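Long-range contacts in avirulence protein AvrP123 (Melampsora lini, PDB 5VJJ), which binds zinc ions as a secreted effector of the flax rust fungus, may act in the plant nucleus, and is recognised by the flax resistance protein P: residues T36-C41 and V72-C77; F29-R34 and G49-Y54; V14-R19 and G62-V67. One frame throughout, in Å; residues are numbered along the deposited sequence.

Contact 1. Residues T36-C41 and V72-C77; sequences TLNCPC and VHQGTC. With ZN (zinc ion), chain E; ZN (zinc ion), chain D.
Zinc holds both ends of this contact; the loose part is the side chains of Asn38 and Gln74. At one end Cys39 SG, Cys41 SG and Cys77 SG converge on one zinc ion, and Cys77 SG binds it at 2.3 Å. His81 supplies the fourth ligand. Cys39 and Cys41 both hold SG in the crowded position between backbone N and carbonyl carbon (chi1 77° and 79°), which turns the two sulfurs onto the same metal. Cys41 N gives a weak hydrogen bond to Cys39 SG, which may temper the charge of that thiolate. The Pro40 ring lies against the cluster, with CG 3.6 Å from Cys77 SG. Pro40 CD is 3.4 Å from Gly75 O. At the other end His73 NE2 binds a second zinc ion at 2.0 Å, completed by Cys33, Cys47 and Cys69.

In the middle the two loops form a single beta bridge between Asn38 and Gln74. Asn38 N donates to His73 O at 3.0 Å, nearly along the C=O axis. The return bond, from Gly75 N to Asn38 O, is weak at 3.4 Å. Leu37 CD2 rests 3.8 Å from Val72 O and meets the His73 ring obliquely.

The solvent side is looser. Asn38 and Gln74 run side by side in the same direction, their amide planes 71° apart. Asn38 OD1 and Gln74 NE2 are 3.8 Å apart and form no hydrogen bond. Two loops thus carry ligands of two neighbouring zinc sites, each of three cysteines and one histidine, consistent with a zinc-finger protein whose loops are held by metal.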
loop_
_atom_site.group_PDB
_atom_site.type_symbol
_atom_site.label_atom_id
_atom_site.label_comp_id
_atom_site.label_asym_id
_atom_site.label_seq_id
_atom_site.Cartn_x
_atom_site.Cartn_y
_atom_site.Cartn_z
ATOM N N THR A 36 9.114 8.924 1.244
ATOM C CA THR A 36 9.698 10.247 1.073
ATOM C C THR A 36 9.568 10.687 -0.379
ATOM O O THR A 36 9.603 9.870 -1.302
ATOM C CB THR A 36 11.175 10.264 1.477
ATOM O OG1 THR A 36 11.870 9.212 0.799
ATOM C CG2 THR A 36 11.334 10.098 2.984
ATOM N N LEU A 37 9.428 11.992 -0.575
ATOM C CA LEU A 37 9.187 12.559 -1.894
ATOM C C LEU A 37 10.489 13.042 -2.522
ATOM O O LEU A 37 11.412 13.482 -1.832
ATOM C CB LEU A 37 8.193 13.717 -1.808
ATOM C CG LEU A 37 6.918 13.420 -1.014
ATOM C CD1 LEU A 37 6.078 14.678 -0.860
ATOM C CD2 LEU A 37 6.108 12.303 -1.664
ATOM N N ASN A 38 10.549 12.956 -3.850
ATOM C CA ASN A 38 11.698 13.429 -4.618
ATOM C C ASN A 38 11.183 14.292 -5.766
ATOM O O ASN A 38 10.731 13.774 -6.791
ATOM C CB ASN A 38 12.540 12.265 -5.133
ATOM C CG ASN A 38 13.138 11.438 -4.012
ATOM O OD1 ASN A 38 12.970 10.218 -3.965
ATOM N ND2 ASN A 38 13.843 12.102 -3.100
ATOM N N CYS A 39 11.242 15.599 -5.579
ATOM C CA CYS A 39 10.984 16.582 -6.610
ATOM C C CYS A 39 12.271 17.342 -6.909
ATOM O O CYS A 39 13.200 17.349 -6.095
ATOM C CB CYS A 39 9.878 17.550 -6.163
ATOM S SG CYS A 39 10.386 18.817 -4.993
ATOM N N PRO A 40 12.373 17.989 -8.074
ATOM C CA PRO A 40 13.647 18.637 -8.435
ATOM C C PRO A 40 14.061 19.761 -7.498
ATOM O O PRO A 40 15.181 20.266 -7.644
ATOM C CB PRO A 40 13.388 19.163 -9.853
ATOM C CG PRO A 40 11.917 19.319 -9.932
ATOM C CD PRO A 40 11.335 18.217 -9.093
ATOM N N CYS A 41 13.214 20.162 -6.549
ATOM C CA CYS A 41 13.548 21.201 -5.587
ATOM C C CYS A 41 13.715 20.588 -4.196
ATOM O O CYS A 41 13.745 19.363 -4.028
ATOM C CB CYS A 41 12.479 22.296 -5.591
ATOM S SG CYS A 41 10.974 21.879 -4.683
ATOM N N VAL A 72 1.777 10.326 -5.845
ATOM C CA VAL A 72 2.971 10.568 -6.648
ATOM C C VAL A 72 4.136 10.805 -5.697
ATOM O O VAL A 72 4.128 11.768 -4.922
ATOM C CB VAL A 72 2.779 11.758 -7.600
ATOM C CG1 VAL A 72 4.045 12.004 -8.409
ATOM C CG2 VAL A 72 1.598 11.514 -8.530
ATOM N N HIS A 73 5.133 9.921 -5.749
ATOM C CA HIS A 73 6.317 10.034 -4.908
ATOM C C HIS A 73 7.509 10.654 -5.622
ATOM O O HIS A 73 8.326 11.317 -4.973
ATOM C CB HIS A 73 6.717 8.652 -4.376
ATOM C CG HIS A 73 5.660 8.002 -3.537
ATOM N ND1 HIS A 73 5.740 6.690 -3.121
ATOM C CD2 HIS A 73 4.499 8.485 -3.033
ATOM C CE1 HIS A 73 4.675 6.393 -2.398
ATOM N NE2 HIS A 73 3.907 7.467 -2.328
ATOM N N GLN A 74 7.628 10.459 -6.934
ATOM C CA GLN A 74 8.702 11.048 -7.722
ATOM C C GLN A 74 8.112 11.748 -8.936
ATOM O O GLN A 74 7.084 11.329 -9.476
ATOM C CB GLN A 74 9.721 9.998 -8.193
ATOM C CG GLN A 74 10.556 9.379 -7.087
ATOM C CD GLN A 74 11.704 8.543 -7.626
ATOM O OE1 GLN A 74 12.012 8.587 -8.817
ATOM N NE2 GLN A 74 12.340 7.773 -6.750
ATOM N N GLY A 75 8.772 12.812 -9.361
ATOM C CA GLY A 75 8.358 13.538 -10.542
ATOM C C GLY A 75 8.651 15.019 -10.390
ATOM O O GLY A 75 9.450 15.427 -9.552
ATOM N N THR A 76 7.980 15.808 -11.223
ATOM C CA THR A 76 8.177 17.246 -11.209
ATOM C C THR A 76 7.559 17.850 -9.952
ATOM O O THR A 76 6.842 17.191 -9.194
ATOM C CB THR A 76 7.562 17.893 -12.450
ATOM O OG1 THR A 76 6.134 17.795 -12.386
ATOM C CG2 THR A 76 8.058 17.216 -13.719
ATOM N N CYS A 77 7.851 19.134 -9.736
ATOM C CA CYS A 77 7.278 19.840 -8.598
ATOM C C CYS A 77 5.760 19.920 -8.699
ATOM O O CYS A 77 5.068 19.888 -7.675
ATOM C CB CYS A 77 7.884 21.240 -8.502
ATOM S SG CYS A 77 9.620 21.241 -8.000
HETATM ZN ZN ZN E . 9.266 20.714 -5.819
HETATM ZN ZN ZN D . 2.331 7.669 -1.054
#

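Contact 2. Residues F29-R34 and G49-Y54; sequences FGVRCR and GPAEQY. With ZN (zinc ion), chain D.
Backbone hydrogen bonds form the first shell. Phe29 and Gln53 are an antiparallel hydrogen-bonded pair. Gln53 N donates to Phe29 O at 2.9 Å, in the carbonyl plane, and Phe29 N returns a weak bond to Gln53 O. Val31 N bonds to Ala51 O at 3.1 Å, but from above the carbonyl plane.

Side chains pack round this frame. Phe29 CG sits in the crowded position between backbone N and carbonyl carbon (chi1 56°), which lays the ring alongside Gln53. Gln53 CB lies over one ring face as a CH-pi contact, 4.0 Å from the ring centroid. The extended Gln53 chain carries its amide past Phe29 CZ, with the amide and ring planes 37° apart. Val31 CG1 crosses the same chain and comes 3.5 Å from Gln53 OE1. Further along, Ala51 CB packs 3.8 Å from Cys33 CB.

Outside these segments, Ser65 OG of strand 64-69 hydrogen-bonds Gln53 NE2 and so helps to position the amide. Cys33 SG, anti to its backbone N (chi1 177°), binds zinc with Cys47, Cys69 and His73. Main-chain bonds thus set the register on central strand 51-58, Phe29 and Val31 pack on the Gln53 chain, and zinc fixes the Cys33 end.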
loop_
_atom_site.group_PDB
_atom_site.type_symbol
_atom_site.label_atom_id
_atom_site.label_comp_id
_atom_site.label_asym_id
_atom_site.label_seq_id
_atom_site.Cartn_x
_atom_site.Cartn_y
_atom_site.Cartn_z
ATOM N N PHE A 29 -7.428 -1.477 4.191
ATOM C CA PHE A 29 -7.804 -0.280 4.927
ATOM C C PHE A 29 -6.778 0.825 4.716
ATOM O O PHE A 29 -5.576 0.571 4.595
ATOM C CB PHE A 29 -7.958 -0.572 6.426
ATOM C CG PHE A 29 -6.737 -1.169 7.068
ATOM C CD1 PHE A 29 -6.494 -2.532 6.993
ATOM C CD2 PHE A 29 -5.846 -0.371 7.769
ATOM C CE1 PHE A 29 -5.379 -3.083 7.593
ATOM C CE2 PHE A 29 -4.730 -0.918 8.375
ATOM C CZ PHE A 29 -4.496 -2.274 8.286
ATOM N N GLY A 30 -7.271 2.060 4.683
ATOM C CA GLY A 30 -6.402 3.196 4.441
ATOM C C GLY A 30 -5.425 3.432 5.578
ATOM O O GLY A 30 -5.692 3.129 6.738
ATOM N N VAL A 31 -4.268 3.995 5.232
ATOM C CA VAL A 31 -3.195 4.243 6.187
ATOM C C VAL A 31 -2.392 5.451 5.727
ATOM O O VAL A 31 -2.518 5.918 4.594
ATOM C CB VAL A 31 -2.254 3.022 6.350
ATOM C CG1 VAL A 31 -2.936 1.922 7.128
ATOM C CG2 VAL A 31 -1.786 2.518 4.993
ATOM N N ARG A 32 -1.548 5.957 6.626
ATOM C CA ARG A 32 -0.596 6.997 6.273
ATOM C C ARG A 32 0.486 6.413 5.378
ATOM O O ARG A 32 1.030 5.342 5.664
ATOM C CB ARG A 32 0.042 7.591 7.526
ATOM C CG ARG A 32 -0.858 8.465 8.374
ATOM C CD ARG A 32 -0.100 8.980 9.600
ATOM N NE ARG A 32 -0.881 9.931 10.383
ATOM C CZ ARG A 32 -0.517 10.400 11.573
ATOM N NH1 ARG A 32 0.618 10.001 12.132
ATOM N NH2 ARG A 32 -1.294 11.263 12.212
ATOM N N CYS A 33 0.808 7.124 4.300
ATOM C CA CYS A 33 1.931 6.761 3.448
ATOM C C CYS A 33 3.202 7.373 4.021
ATOM O O CYS A 33 3.266 8.586 4.253
ATOM C CB CYS A 33 1.708 7.238 2.015
ATOM S SG CYS A 33 3.114 6.882 0.953
ATOM N N ARG A 34 4.209 6.534 4.253
ATOM C CA ARG A 34 5.459 6.956 4.872
ATOM C C ARG A 34 6.577 7.203 3.864
ATOM O O ARG A 34 7.703 7.503 4.272
ATOM C CB ARG A 34 5.915 5.908 5.893
ATOM C CG ARG A 34 5.018 5.812 7.107
ATOM C CD ARG A 34 5.511 4.758 8.072
ATOM N NE ARG A 34 5.183 5.097 9.453
ATOM C CZ ARG A 34 5.563 4.389 10.512
ATOM N NH1 ARG A 34 6.288 3.287 10.358
ATOM N NH2 ARG A 34 5.215 4.785 11.728
ATOM N N GLY A 49 -1.351 10.317 0.092
ATOM C CA GLY A 49 -2.031 9.098 -0.308
ATOM C C GLY A 49 -2.660 9.234 -1.682
ATOM O O GLY A 49 -2.288 10.126 -2.447
ATOM N N PRO A 50 -3.632 8.366 -2.003
ATOM C CA PRO A 50 -4.205 7.325 -1.139
ATOM C C PRO A 50 -3.302 6.103 -0.956
ATOM O O PRO A 50 -2.719 5.601 -1.924
ATOM C CB PRO A 50 -5.495 6.925 -1.875
ATOM C CG PRO A 50 -5.681 7.932 -2.978
ATOM C CD PRO A 50 -4.314 8.423 -3.305
ATOM N N ALA A 51 -3.203 5.626 0.283
ATOM C CA ALA A 51 -2.426 4.440 0.606
ATOM C C ALA A 51 -3.298 3.461 1.377
ATOM O O ALA A 51 -4.175 3.863 2.148
ATOM C CB ALA A 51 -1.182 4.796 1.424
ATOM N N GLU A 52 -3.051 2.170 1.159
ATOM C CA GLU A 52 -3.812 1.102 1.792
ATOM C C GLU A 52 -2.861 0.037 2.310
ATOM O O GLU A 52 -1.791 -0.193 1.738
ATOM C CB GLU A 52 -4.811 0.439 0.830
ATOM C CG GLU A 52 -5.999 1.290 0.451
ATOM C CD GLU A 52 -6.989 0.525 -0.402
ATOM O OE1 GLU A 52 -6.570 -0.453 -1.062
ATOM O OE2 GLU A 52 -8.181 0.901 -0.405
ATOM N N GLN A 53 -3.272 -0.622 3.386
ATOM C CA GLN A 53 -2.513 -1.710 3.978
ATOM C C GLN A 53 -3.253 -3.023 3.766
ATOM O O GLN A 53 -4.487 -3.078 3.857
ATOM C CB GLN A 53 -2.276 -1.473 5.468
ATOM C CG GLN A 53 -1.401 -2.524 6.121
ATOM C CD GLN A 53 -0.977 -2.125 7.519
ATOM O OE1 GLN A 53 -1.116 -0.967 7.913
ATOM N NE2 GLN A 53 -0.465 -3.083 8.279
ATOM N N TYR A 54 -2.492 -4.073 3.468
ATOM C CA TYR A 54 -3.037 -5.392 3.188
ATOM C C TYR A 54 -2.579 -6.357 4.269
ATOM O O TYR A 54 -1.384 -6.443 4.564
ATOM C CB TYR A 54 -2.599 -5.887 1.809
ATOM C CG TYR A 54 -2.956 -4.938 0.686
ATOM C CD1 TYR A 54 -4.254 -4.868 0.195
ATOM C CD2 TYR A 54 -1.995 -4.109 0.120
ATOM C CE1 TYR A 54 -4.585 -3.997 -0.830
ATOM C CE2 TYR A 54 -2.317 -3.235 -0.904
ATOM C CZ TYR A 54 -3.610 -3.184 -1.375
ATOM O OH TYR A 54 -3.931 -2.318 -2.390
HETATM ZN ZN ZN D . 2.331 7.669 -1.054
#

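Contact 3. Residues V14-R19 and G62-V67; sequences VQCLCR and GPRSHV. With ZN (zinc ion), chain C.
The turn from Cys16 to Arg19 is a type I beta turn that carries the first two ligands of a Cys4 zinc site. It packs against strand 64-69 of the three-stranded sheet.

Two zinc ligands lie in the turn. Cys16 SG binds the zinc ion at 2.4 Å. Cys18 SG binds it too, and Cys58 and Cys61 complete the site. Cys16 SG is anti to its backbone N, whereas Cys18 SG takes the crowded position between backbone N and carbonyl carbon. The two first torsions differ, yet both sulfurs reach one metal.

Hydrogen bonds close and brace the turn. Arg19 N bonds to Cys16 O at 2.7 Å and closes it. The Cys18 N-H points almost straight at Cys16 SG (3.5 Å, 170°) and may help to stabilise a thiolate there. Gln15 reaches in from strand 13-15, and its NE2 donates in its own amide plane to a lone pair of Arg19 O at 2.8 Å.

Apolar and pi contacts join the turn to the strand. Leu17 is the wedge between Arg64 and His66. Its CB lies over the centre of one face of the Arg64 guanidinium. Leu17 CD1 approaches Arg64 NH2 to 3.4 Å over that same face. The Arg64 chain is extended from CG to NE and crosses Leu17 at about a right angle. Its CD also passes 3.8 Å from Cys16 SG. Leu17 CD2 sits over one face of the His66 ring as a CH-pi contact, towards the rim.

His66 has polar neighbours at its rim. Its ND1 is hydrogen-bonded to Tyr56 OH, and its CE1 edge faces Gln15 O at 3.7 Å.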
loop_
_atom_site.group_PDB
_atom_site.type_symbol
_atom_site.label_atom_id
_atom_site.label_comp_id
_atom_site.label_asym_id
_atom_site.label_seq_id
_atom_site.Cartn_x
_atom_site.Cartn_y
_atom_site.Cartn_z
ATOM N N VAL A 14 -4.707 -11.543 -2.549
ATOM C CA VAL A 14 -3.693 -10.558 -2.899
ATOM C C VAL A 14 -2.400 -11.294 -3.208
ATOM O O VAL A 14 -2.174 -12.420 -2.755
ATOM C CB VAL A 14 -3.491 -9.520 -1.764
ATOM C CG1 VAL A 14 -2.863 -10.167 -0.528
ATOM C CG2 VAL A 14 -2.664 -8.346 -2.240
ATOM N N GLN A 15 -1.547 -10.652 -3.996
ATOM C CA GLN A 15 -0.211 -11.173 -4.251
ATOM C C GLN A 15 0.714 -10.763 -3.109
ATOM O O GLN A 15 0.866 -9.571 -2.823
ATOM C CB GLN A 15 0.317 -10.662 -5.590
ATOM C CG GLN A 15 1.636 -11.284 -6.000
ATOM C CD GLN A 15 1.926 -11.136 -7.484
ATOM O OE1 GLN A 15 1.552 -10.142 -8.111
ATOM N NE2 GLN A 15 2.594 -12.131 -8.056
ATOM N N CYS A 16 1.310 -11.749 -2.446
ATOM C CA CYS A 16 2.281 -11.474 -1.401
ATOM C C CYS A 16 3.567 -10.925 -2.018
ATOM O O CYS A 16 3.797 -11.019 -3.227
ATOM C CB CYS A 16 2.572 -12.746 -0.594
ATOM S SG CYS A 16 3.908 -12.609 0.647
ATOM N N LEU A 17 4.410 -10.334 -1.169
ATOM C CA LEU A 17 5.679 -9.806 -1.658
ATOM C C LEU A 17 6.553 -10.901 -2.253
ATOM O O LEU A 17 7.399 -10.619 -3.110
ATOM C CB LEU A 17 6.420 -9.094 -0.534
ATOM C CG LEU A 17 5.713 -7.856 0.016
ATOM C CD1 LEU A 17 6.448 -7.352 1.246
ATOM C CD2 LEU A 17 5.616 -6.773 -1.044
ATOM N N CYS A 18 6.375 -12.146 -1.815
ATOM C CA CYS A 18 7.057 -13.271 -2.445
ATOM C C CYS A 18 6.417 -13.671 -3.769
ATOM O O CYS A 18 6.915 -14.594 -4.421
ATOM C CB CYS A 18 7.078 -14.472 -1.493
ATOM S SG CYS A 18 5.517 -15.372 -1.401
ATOM N N ARG A 19 5.331 -13.004 -4.163
ATOM C CA ARG A 19 4.606 -13.116 -5.423
ATOM C C ARG A 19 3.561 -14.237 -5.403
ATOM O O ARG A 19 2.791 -14.350 -6.357
ATOM C CB ARG A 19 5.527 -13.302 -6.646
ATOM C CG ARG A 19 6.377 -12.075 -6.932
ATOM C CD ARG A 19 7.124 -12.166 -8.257
ATOM N NE ARG A 19 8.298 -13.036 -8.186
ATOM C CZ ARG A 19 8.380 -14.260 -8.706
ATOM N NH1 ARG A 19 7.352 -14.799 -9.355
ATOM N NH2 ARG A 19 9.505 -14.952 -8.582
ATOM N N GLY A 62 3.384 -17.231 5.781
ATOM C CA GLY A 62 2.521 -17.062 6.923
ATOM C C GLY A 62 2.053 -15.626 7.049
ATOM O O GLY A 62 2.121 -14.846 6.093
ATOM N N PRO A 63 1.572 -15.244 8.236
ATOM C CA PRO A 63 1.049 -13.880 8.425
ATOM C C PRO A 63 1.990 -12.796 7.921
ATOM O O PRO A 63 3.144 -12.734 8.354
ATOM C CB PRO A 63 0.858 -13.785 9.946
ATOM C CG PRO A 63 0.677 -15.208 10.400
ATOM C CD PRO A 63 1.503 -16.049 9.469
ATOM N N ARG A 64 1.517 -11.937 7.019
ATOM C CA ARG A 64 2.362 -10.889 6.457
ATOM C C ARG A 64 1.492 -9.718 6.022
ATOM O O ARG A 64 0.273 -9.842 5.885
ATOM C CB ARG A 64 3.200 -11.412 5.280
ATOM C CG ARG A 64 4.312 -10.468 4.843
ATOM C CD ARG A 64 5.233 -11.109 3.819
ATOM N NE ARG A 64 6.397 -10.273 3.532
ATOM C CZ ARG A 64 7.394 -10.625 2.727
ATOM N NH1 ARG A 64 7.382 -11.806 2.120
ATOM N NH2 ARG A 64 8.409 -9.795 2.528
ATOM N N SER A 65 2.138 -8.573 5.808
ATOM C CA SER A 65 1.440 -7.341 5.473
ATOM C C SER A 65 2.367 -6.430 4.678
ATOM O O SER A 65 3.592 -6.521 4.792
ATOM C CB SER A 65 0.954 -6.627 6.745
ATOM O OG SER A 65 0.242 -5.435 6.441
ATOM N N HIS A 66 1.770 -5.555 3.866
ATOM C CA HIS A 66 2.509 -4.510 3.168
ATOM C C HIS A 66 1.528 -3.424 2.749
ATOM O O HIS A 66 0.317 -3.649 2.675
ATOM C CB HIS A 66 3.278 -5.051 1.950
ATOM C CG HIS A 66 2.428 -5.294 0.742
ATOM N ND1 HIS A 66 2.095 -6.559 0.307
ATOM C CD2 HIS A 66 1.868 -4.434 -0.144
ATOM C CE1 HIS A 66 1.356 -6.469 -0.783
ATOM N NE2 HIS A 66 1.201 -5.190 -1.076
ATOM N N VAL A 67 2.074 -2.244 2.454
ATOM C CA VAL A 67 1.281 -1.060 2.138
ATOM C C VAL A 67 1.505 -0.686 0.680
ATOM O O VAL A 67 2.611 -0.840 0.148
ATOM C CB VAL A 67 1.633 0.117 3.075
ATOM C CG1 VAL A 67 0.933 1.400 2.643
ATOM C CG2 VAL A 67 1.255 -0.218 4.510
HETATM ZN ZN ZN C . 4.503 -14.904 0.653
#

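Overall arrangement
The contacts follow the long axis of the chain. Contacts 1 and 3 lie on opposite sides of its centre, about 27 Å apart between centres. Contact 2 lies about 15 Å from contact 3 and 19 Å from contact 1, again between centres. Along the chain the order is 14-19, 29-34, 36-41, 49-54, 62-67, 72-77, so contact 3 encloses contact 2, while contact 1 alternates with both. Contacts 2 and 3 share the antiparallel sheet, where strands 51-58 and 64-69 are neighbours. In this elongated chain of little helix, the sheet links the Cys4 site of contact 3 to the zinc shared by contacts 1 and 2, through His73 and Cys33. The third zinc lies beyond, in contact 1.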